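Protein argonaute (Methanocaldococcus jannaschii, PDB 5G5S) uses short single-stranded DNA guides to bind complementary DNA strands and slice them, and may help defend the cell against invading genetic elements. Local coordinates at residues A[178-183]-A[447-452]. Numbering follows the deposited sequence.
Sequences LEEYVG and LKKQLF
Glu179 and Lys449 form a salt bridge between the PAZ and Mid domains, and nearly everything that touches here gathers at the end of the lysine. Lys449 NZ donates a hydrogen bond of 2.8 Å to Glu179 OE1, entering on the anti lone pair, which points away from OE2. The two side chains cross at about a right angle, and the ammonium also rests 3.6 Å from Glu179 CB. Lysine suits the place because its chain is long enough to bridge backbones that stay 10.0 Å apart between the CA atoms of Glu180 and Lys449. With CG anti to the backbone N (chi1 -178°), it runs straight out from its helix and bends only at chi3 (87°). Glutamate suits position 179 because its chain, extended beyond CG, carries OE1 out to the ammonium. A second hydrogen bond, to the carbonyl O of Lys698, helps fix the ammonium of the buried Lys449.

The looser side belongs to Glu180. Bent at chi2, it meets the lysine from the opposite direction, and its OE2 stays 4.1 Å from Lys449 NZ, beyond a salt bridge, although its charge probably still favours the ammonium. Both glutamates are partly exposed. A type I turn runs from Glu179 to Val182.

The contact buries 114 Å² in all, a small polar link; PAZ and Mid separate when guide DNA binds, a movement that would probably affect it. Asn699 and Val201 border Glu179, while Glu180 also touches Asp442, Glu445 and Ile446, earlier on helix 442-452. That helix packs Leu447, Gln450 and Leu451 against helix 412-420, and Lys448 and Leu451 against strand 456-462 of the parallel Mid sheet.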
ATOM      1  N   LEU A 178       2.378 -20.043   3.254  1.00 81.04           N
ATOM      2  CA  LEU A 178       3.575 -19.211   3.299  1.00 80.98           C
ATOM      3  C   LEU A 178       3.541 -18.120   2.213  1.00 85.67           C
ATOM      4  O   LEU A 178       3.906 -16.981   2.493  1.00 84.57           O
ATOM      5  CB  LEU A 178       4.840 -20.074   3.170  1.00 82.66           C
ATOM      6  CG  LEU A 178       6.155 -19.401   3.557  1.00 87.67           C
ATOM      7  CD1 LEU A 178       6.198 -19.076   5.038  1.00 84.51           C
ATOM      8  CD2 LEU A 178       7.337 -20.264   3.184  1.00 92.88           C
ATOM      9  N   GLU A 179       3.059 -18.465   0.999  1.00 84.61           N
ATOM     10  CA  GLU A 179       2.934 -17.542  -0.142  1.00 87.16           C
ATOM     11  C   GLU A 179       1.980 -16.382   0.166  1.00 89.46           C
ATOM     12  O   GLU A 179       2.225 -15.261  -0.268  1.00 91.37           O
ATOM     13  CB  GLU A 179       2.515 -18.284  -1.422  1.00 90.41           C
ATOM     14  CG  GLU A 179       3.505 -19.362  -1.837  1.00101.10           C
ATOM     15  CD  GLU A 179       3.197 -20.186  -3.071  1.00122.16           C
ATOM     16  OE1 GLU A 179       2.012 -20.270  -3.472  1.00119.89           O
ATOM     17  OE2 GLU A 179       4.148 -20.789  -3.615  1.00118.29           O
ATOM     18  N   GLU A 180       0.934 -16.642   0.972  1.00 82.52           N
ATOM     19  CA  GLU A 180      -0.036 -15.642   1.420  1.00 80.99           C
ATOM     20  C   GLU A 180       0.596 -14.574   2.333  1.00 85.71           C
ATOM     21  O   GLU A 180      -0.048 -13.563   2.618  1.00 85.01           O
ATOM     22  CB  GLU A 180      -1.209 -16.328   2.141  1.00 79.09           C
ATOM     23  CG  GLU A 180      -2.260 -16.901   1.209  1.00 87.93           C
ATOM     24  CD  GLU A 180      -2.723 -15.982   0.097  1.00105.46           C
ATOM     25  OE1 GLU A 180      -3.172 -14.851   0.400  1.00 94.26           O
ATOM     26  OE2 GLU A 180      -2.609 -16.384  -1.083  1.00102.69           O
ATOM     27  N   TYR A 181       1.840 -14.819   2.807  1.00 83.05           N
ATOM     28  CA  TYR A 181       2.599 -13.927   3.682  1.00 82.94           C
ATOM     29  C   TYR A 181       3.593 -13.033   2.939  1.00 88.74           C
ATOM     30  O   TYR A 181       4.266 -12.215   3.567  1.00 88.72           O
ATOM     31  CB  TYR A 181       3.189 -14.686   4.898  1.00 82.80           C
ATOM     32  CG  TYR A 181       2.111 -15.034   5.903  1.00 82.54           C
ATOM     33  CD1 TYR A 181       1.292 -16.142   5.718  1.00 83.56           C
ATOM     34  CD2 TYR A 181       1.819 -14.180   6.962  1.00 82.89           C
ATOM     35  CE1 TYR A 181       0.237 -16.419   6.586  1.00 83.28           C
ATOM     36  CE2 TYR A 181       0.768 -14.444   7.838  1.00 82.60           C
ATOM     37  CZ  TYR A 181      -0.015 -15.573   7.652  1.00 90.34           C
ATOM     38  OH  TYR A 181      -1.055 -15.839   8.506  1.00 90.16           O
ATOM     39  N   VAL A 182       3.620 -13.129   1.590  1.00 87.67           N
ATOM     40  CA  VAL A 182       4.437 -12.258   0.740  1.00 92.30           C
ATOM     41  C   VAL A 182       3.892 -10.816   0.913  1.00 98.40           C
ATOM     42  O   VAL A 182       2.687 -10.590   0.776  1.00 97.27           O
ATOM     43  CB  VAL A 182       4.464 -12.710  -0.749  1.00 98.74           C
ATOM     44  CG1 VAL A 182       5.164 -11.681  -1.622  1.00103.29           C
ATOM     45  CG2 VAL A 182       5.130 -14.072  -0.902  1.00 98.37           C
ATOM     46  N   GLY A 183       4.774  -9.902   1.304  1.00 97.00           N
ATOM     47  CA  GLY A 183       4.425  -8.512   1.569  1.00 98.27           C
ATOM     48  C   GLY A 183       4.353  -8.182   3.044  1.00 98.12           C
ATOM     49  O   GLY A 183       4.187  -7.017   3.414  1.00 99.24           O
ATOM     50  N   LEU A 447      -7.398 -20.900  -2.524  1.00 79.26           N
ATOM     51  CA  LEU A 447      -8.407 -21.424  -3.441  1.00 79.32           C
ATOM     52  C   LEU A 447      -8.584 -20.518  -4.659  1.00 79.62           C
ATOM     53  O   LEU A 447      -8.561 -21.018  -5.770  1.00 80.82           O
ATOM     54  CB  LEU A 447      -9.753 -21.693  -2.728  1.00 80.01           C
ATOM     55  CG  LEU A 447     -10.820 -22.463  -3.546  1.00 85.84           C
ATOM     56  CD1 LEU A 447     -10.384 -23.887  -3.831  1.00 89.63           C
ATOM     57  CD2 LEU A 447     -12.165 -22.460  -2.846  1.00 87.25           C
ATOM     58  N   LYS A 448      -8.700 -19.197  -4.459  1.00 73.58           N
ATOM     59  CA  LYS A 448      -8.858 -18.223  -5.552  1.00 70.19           C
ATOM     60  C   LYS A 448      -7.695 -18.232  -6.544  1.00 72.92           C
ATOM     61  O   LYS A 448      -7.914 -18.238  -7.761  1.00 72.70           O
ATOM     62  CB  LYS A 448      -9.053 -16.815  -5.004  1.00 68.10           C
ATOM     63  CG  LYS A 448     -10.382 -16.619  -4.300  1.00 72.27           C
ATOM     64  CD  LYS A 448     -10.761 -15.140  -4.224  1.00 75.36           C
ATOM     65  CE  LYS A 448      -9.931 -14.329  -3.264  1.00 73.98           C
ATOM     66  NZ  LYS A 448     -10.490 -12.960  -3.105  1.00 84.89           N
ATOM     67  N   LYS A 449      -6.470 -18.210  -6.005  1.00 68.57           N
ATOM     68  CA  LYS A 449      -5.212 -18.204  -6.737  1.00 69.22           C
ATOM     69  C   LYS A 449      -5.091 -19.437  -7.645  1.00 76.80           C
ATOM     70  O   LYS A 449      -4.908 -19.283  -8.851  1.00 75.89           O
ATOM     71  CB  LYS A 449      -4.043 -18.093  -5.744  1.00 70.92           C
ATOM     72  CG  LYS A 449      -2.664 -18.019  -6.371  1.00 72.56           C
ATOM     73  CD  LYS A 449      -1.609 -17.830  -5.303  1.00 83.35           C
ATOM     74  CE  LYS A 449      -1.091 -19.112  -4.697  1.00 92.09           C
ATOM     75  NZ  LYS A 449      -0.380 -18.858  -3.415  1.00 99.50           N
ATOM     76  N   GLN A 450      -5.229 -20.638  -7.060  1.00 78.37           N
ATOM     77  CA  GLN A 450      -5.168 -21.940  -7.741  1.00 83.19           C
ATOM     78  C   GLN A 450      -6.299 -22.137  -8.751  1.00 88.59           C
ATOM     79  O   GLN A 450      -6.124 -22.868  -9.727  1.00 91.74           O
ATOM     80  CB  GLN A 450      -5.141 -23.096  -6.726  1.00 87.66           C
ATOM     81  CG  GLN A 450      -3.826 -23.211  -5.955  1.00108.53           C
ATOM     82  CD  GLN A 450      -3.653 -24.545  -5.265  1.00132.36           C
ATOM     83  OE1 GLN A 450      -4.605 -25.161  -4.773  1.00129.23           O
ATOM     84  NE2 GLN A 450      -2.413 -25.009  -5.197  1.00127.55           N
ATOM     85  N   LEU A 451      -7.459 -21.509  -8.492  1.00 83.06           N
ATOM     86  CA  LEU A 451      -8.644 -21.509  -9.349  1.00 83.31           C
ATOM     87  C   LEU A 451      -8.320 -20.703 -10.609  1.00 86.38           C
ATOM     88  O   LEU A 451      -8.663 -21.140 -11.703  1.00 88.66           O
ATOM     89  CB  LEU A 451      -9.816 -20.850  -8.595  1.00 81.20           C
ATOM     90  CG  LEU A 451     -11.156 -21.584  -8.452  1.00 87.60           C
ATOM     91  CD1 LEU A 451     -10.994 -23.077  -8.315  1.00 91.43           C
ATOM     92  CD2 LEU A 451     -11.925 -21.041  -7.271  1.00 87.65           C
ATOM     93  N   PHE A 452      -7.633 -19.543 -10.458  1.00 79.47           N
ATOM     94  CA  PHE A 452      -7.234 -18.693 -11.586  1.00 77.88           C
ATOM     95  C   PHE A 452      -6.190 -19.343 -12.520  1.00 86.13           C
ATOM     96  O   PHE A 452      -6.177 -19.044 -13.718  1.00 86.70           O
ATOM     97  CB  PHE A 452      -6.808 -17.289 -11.130  1.00 75.29           C
ATOM     98  CG  PHE A 452      -6.517 -16.381 -12.300  1.00 75.41           C
ATOM     99  CD1 PHE A 452      -7.553 -15.840 -13.052  1.00 77.96           C
ATOM    100  CD2 PHE A 452      -5.208 -16.160 -12.722  1.00 77.25           C
ATOM    101  CE1 PHE A 452      -7.285 -15.067 -14.180  1.00 79.45           C
ATOM    102  CE2 PHE A 452      -4.944 -15.427 -13.878  1.00 80.35           C
ATOM    103  CZ  PHE A 452      -5.982 -14.867 -14.588  1.00 78.63           C
TER